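Histidine kinase (Methanosarcina mazei, PDB 3LI9) is a putative membrane-bound sensor kinase, seen here as its extracellular PDC-fold domain, that probably uses ATP to phosphorylate a histidine in response to an outside signal. Local coordinates at residues Q71-Y76 against D170-Y175. Sequence-based numbering, arbitrary orientation.
Sequences QLIGVY and DVPLEY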
ATOM      1  N   GLN A  71       9.141  -6.417  -7.571  1.00 12.59           N
ATOM      2  CA  GLN A  71       7.947  -6.292  -6.679  1.00 12.83           C
ATOM      3  C   GLN A  71       7.217  -4.997  -6.960  1.00 13.57           C
ATOM      4  O   GLN A  71       6.151  -4.744  -6.346  1.00 13.77           O
ATOM      5  CB  GLN A  71       8.304  -6.431  -5.184  1.00 13.16           C
ATOM      6  CG  GLN A  71       8.859  -5.128  -4.511  1.00 12.75           C
ATOM      7  CD  GLN A  71      10.339  -4.867  -4.865  1.00 14.29           C
ATOM      8  OE1 GLN A  71      10.972  -5.583  -5.704  1.00 15.25           O
ATOM      9  NE2 GLN A  71      10.898  -3.825  -4.240  1.00 13.41           N
ATOM     10  N   LEU A  72       7.855  -4.103  -7.754  1.00 11.04           N
ATOM     11  CA  LEU A  72       7.197  -2.810  -8.142  1.00 11.84           C
ATOM     12  C   LEU A  72       6.625  -2.899  -9.533  1.00 11.85           C
ATOM     13  O   LEU A  72       7.160  -3.613 -10.403  1.00 12.87           O
ATOM     14  CB  LEU A  72       8.192  -1.643  -8.120  1.00 10.93           C
ATOM     15  CG  LEU A  72       8.965  -1.419  -6.794  1.00 12.73           C
ATOM     16  CD1 LEU A  72       9.894  -0.228  -6.900  1.00 11.24           C
ATOM     17  CD2 LEU A  72       7.979  -1.230  -5.584  1.00 12.33           C
ATOM     18  N   ILE A  73       5.528  -2.146  -9.785  1.00  9.56           N
ATOM     19  CA  ILE A  73       5.005  -2.042 -11.115  1.00 10.35           C
ATOM     20  C   ILE A  73       5.111  -0.599 -11.693  1.00 11.52           C
ATOM     21  O   ILE A  73       4.896  -0.391 -12.867  1.00 12.36           O
ATOM     22  CB  ILE A  73       3.526  -2.551 -11.157  1.00 11.10           C
ATOM     23  CG1 ILE A  73       3.102  -2.872 -12.583  1.00 13.42           C
ATOM     24  CG2 ILE A  73       2.550  -1.509 -10.492  1.00 12.38           C
ATOM     25  CD1 ILE A  73       1.815  -3.814 -12.619  1.00 17.37           C
ATOM     26  N   GLY A  74       5.435   0.357 -10.840  1.00 11.00           N
ATOM     27  CA  GLY A  74       5.594   1.705 -11.285  1.00 11.29           C
ATOM     28  C   GLY A  74       6.567   2.422 -10.360  1.00  8.76           C
ATOM     29  O   GLY A  74       6.640   2.161  -9.161  1.00 10.86           O
ATOM     30  N   VAL A  75       7.291   3.363 -10.934  1.00 10.36           N
ATOM     31  CA  VAL A  75       8.134   4.276 -10.149  1.00  9.53           C
ATOM     32  C   VAL A  75       7.964   5.640 -10.834  1.00 10.11           C
ATOM     33  O   VAL A  75       7.924   5.760 -12.068  1.00 11.70           O
ATOM     34  CB  VAL A  75       9.653   3.899 -10.215  1.00 10.27           C
ATOM     35  CG1 VAL A  75      10.564   4.900  -9.360  1.00 11.61           C
ATOM     36  CG2 VAL A  75       9.875   2.476  -9.713  1.00 10.52           C
ATOM     37  N   TYR A  76       7.823   6.672  -9.989  1.00 11.35           N
ATOM     38  CA  TYR A  76       7.460   7.958 -10.576  1.00 11.56           C
ATOM     39  C   TYR A  76       7.974   9.145  -9.791  1.00 11.32           C
ATOM     40  O   TYR A  76       8.274   9.051  -8.592  1.00 10.72           O
ATOM     41  CB  TYR A  76       5.961   8.043 -10.813  1.00 12.53           C
ATOM     42  CG  TYR A  76       5.101   7.735  -9.586  1.00 12.50           C
ATOM     43  CD1 TYR A  76       4.775   8.735  -8.704  1.00 15.95           C
ATOM     44  CD2 TYR A  76       4.740   6.401  -9.275  1.00 17.08           C
ATOM     45  CE1 TYR A  76       3.989   8.474  -7.541  1.00 18.93           C
ATOM     46  CE2 TYR A  76       3.995   6.128  -8.151  1.00 17.77           C
ATOM     47  CZ  TYR A  76       3.621   7.155  -7.302  1.00 20.47           C
ATOM     48  OH  TYR A  76       2.861   6.820  -6.213  1.00 26.25           O
ATOM     49  N   ASP A 170       4.600   2.199  -7.063  1.00 11.66           N
ATOM     50  CA  ASP A 170       3.339   1.406  -7.071  1.00 12.01           C
ATOM     51  C   ASP A 170       3.672  -0.035  -6.852  1.00 13.69           C
ATOM     52  O   ASP A 170       4.549  -0.571  -7.514  1.00 12.17           O
ATOM     53  CB  ASP A 170       2.624   1.557  -8.416  1.00 13.30           C
ATOM     54  CG  ASP A 170       1.977   2.922  -8.613  1.00 15.11           C
ATOM     55  OD1 ASP A 170       1.793   3.669  -7.642  1.00 17.52           O
ATOM     56  OD2 ASP A 170       1.587   3.223  -9.754  1.00 22.20           O
ATOM     57  N   VAL A 171       2.960  -0.651  -5.922  1.00 12.32           N
ATOM     58  CA  VAL A 171       3.277  -2.009  -5.467  1.00 13.04           C
ATOM     59  C   VAL A 171       2.048  -2.930  -5.702  1.00 11.83           C
ATOM     60  O   VAL A 171       1.057  -2.769  -5.012  1.00 12.37           O
ATOM     61  CB  VAL A 171       3.609  -1.994  -3.990  1.00 11.24           C
ATOM     62  CG1 VAL A 171       4.047  -3.426  -3.461  1.00 13.40           C
ATOM     63  CG2 VAL A 171       4.896  -1.049  -3.755  1.00 16.12           C
ATOM     64  N   PRO A 172       2.120  -3.901  -6.598  1.00 11.70           N
ATOM     65  CA  PRO A 172       0.949  -4.842  -6.782  1.00 11.06           C
ATOM     66  C   PRO A 172       0.815  -5.684  -5.529  1.00 11.61           C
ATOM     67  O   PRO A 172       1.812  -6.068  -4.851  1.00 12.57           O
ATOM     68  CB  PRO A 172       1.407  -5.845  -7.904  1.00 13.06           C
ATOM     69  CG  PRO A 172       2.484  -4.999  -8.650  1.00 19.13           C
ATOM     70  CD  PRO A 172       3.180  -4.067  -7.622  1.00 13.40           C
ATOM     71  N   LEU A 173      -0.432  -5.993  -5.190  1.00 12.33           N
ATOM     72  CA  LEU A 173      -0.697  -6.745  -3.974  1.00 13.38           C
ATOM     73  C   LEU A 173      -1.247  -8.151  -4.211  1.00 14.12           C
ATOM     74  O   LEU A 173      -1.620  -8.849  -3.239  1.00 13.93           O
ATOM     75  CB  LEU A 173      -1.742  -5.997  -3.130  1.00 14.42           C
ATOM     76  CG  LEU A 173      -1.283  -4.619  -2.629  1.00 17.65           C
ATOM     77  CD1 LEU A 173      -2.466  -3.727  -2.100  1.00 22.51           C
ATOM     78  CD2 LEU A 173      -0.154  -4.821  -1.623  1.00 19.08           C
ATOM     79  N   GLU A 174      -1.229  -8.621  -5.459  1.00 13.90           N
ATOM     80  CA  GLU A 174      -1.639 -10.021  -5.639  1.00 14.77           C
ATOM     81  C   GLU A 174      -0.895 -10.994  -4.759  1.00 14.54           C
ATOM     82  O   GLU A 174      -1.488 -11.963  -4.254  1.00 16.54           O
ATOM     83  CB  GLU A 174      -1.398 -10.423  -7.111  1.00 15.39           C
ATOM     84  CG  GLU A 174      -1.952 -11.790  -7.426  1.00 22.63           C
ATOM     85  CD  GLU A 174      -1.838 -12.093  -8.924  1.00 34.14           C
ATOM     86  OE1 GLU A 174      -1.724 -11.129  -9.722  1.00 40.20           O
ATOM     87  OE2 GLU A 174      -1.835 -13.272  -9.293  1.00 37.02           O
ATOM     88  N   TYR A 175       0.373 -10.729  -4.461  1.00 13.83           N
ATOM     89  CA  TYR A 175       1.191 -11.656  -3.674  1.00 14.89           C
ATOM     90  C   TYR A 175       0.611 -11.832  -2.269  1.00 14.44           C
ATOM     91  O   TYR A 175       0.772 -12.882  -1.643  1.00 15.07           O
ATOM     92  CB  TYR A 175       2.662 -11.173  -3.614  1.00 15.47           C
ATOM     93  CG  TYR A 175       2.852 -10.130  -2.571  1.00 15.50           C
ATOM     94  CD1 TYR A 175       3.257 -10.476  -1.233  1.00 16.98           C
ATOM     95  CD2 TYR A 175       2.673  -8.779  -2.879  1.00 12.49           C
ATOM     96  CE1 TYR A 175       3.405  -9.483  -0.246  1.00 17.19           C
ATOM     97  CE2 TYR A 175       2.875  -7.790  -1.932  1.00 15.95           C
ATOM     98  CZ  TYR A 175       3.245  -8.146  -0.626  1.00 18.20           C
ATOM     99  OH  TYR A 175       3.378  -7.169   0.310  1.00 17.54           O
TER
HETATM  100  O   HOH W   1       4.597  -6.359  -4.882  1.00 14.12           O
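A classic beta bulge joins Ile73 and Gly74 to Asp170 where strand 74-79 begins and strand 162-172 ends, in an antiparallel sheet of the Cache domain. Ile73 N donates to Asp170 O at 2.9 Å, nearly straight at 169°. Asp170 N donates to Gly74 O, also at 2.9 Å. Past the bulge a single water links the two segments, donating to Gln71 O in the loop before strand 74-79 and to Pro172 O.

Apolar groups pack around these bonds. Leu72 CD2 meets Val171 CG2 at 3.6 Å, on the face covered by helices 13-48 and 55-67. Ile73 CB lies 3.7 Å from Pro172 CG. With Ile73 CG1 anti to the backbone N (chi1 -162°), CG2 sits between the backbone N and the carbonyl carbon and touches Asp170 CB.

The Asp170 carboxylate meets the Tyr76 ring at its edge, with OD1 near the ring plane and 3.3 Å from CE2. Ring and carboxylate planes are 53° apart. Both groups have their polar partners beyond the two segments. Tyr76 OH bonds Asp154, while Asp170 OD1 and OD2 bond Ser152 and Tyr106. A bound BTB molecule, probably from the crystallisation liquor, hydrogen-bonds Asp170 OD2 and, weakly, Tyr76 OH. An alanine in place of Tyr76 would probably leave Asp154 without this hydroxyl partner and open a gap beside the Asp170 carboxylate.

Asp170 thus has two roles: its backbone secures the bulge, and its buried carboxylate contacts BTB, consistent with a polar ligand-binding site here. Bonds to both oxygens would limit its rotation, and the hydroxyls of Ser152 and Tyr106 would probably stabilise negative charge.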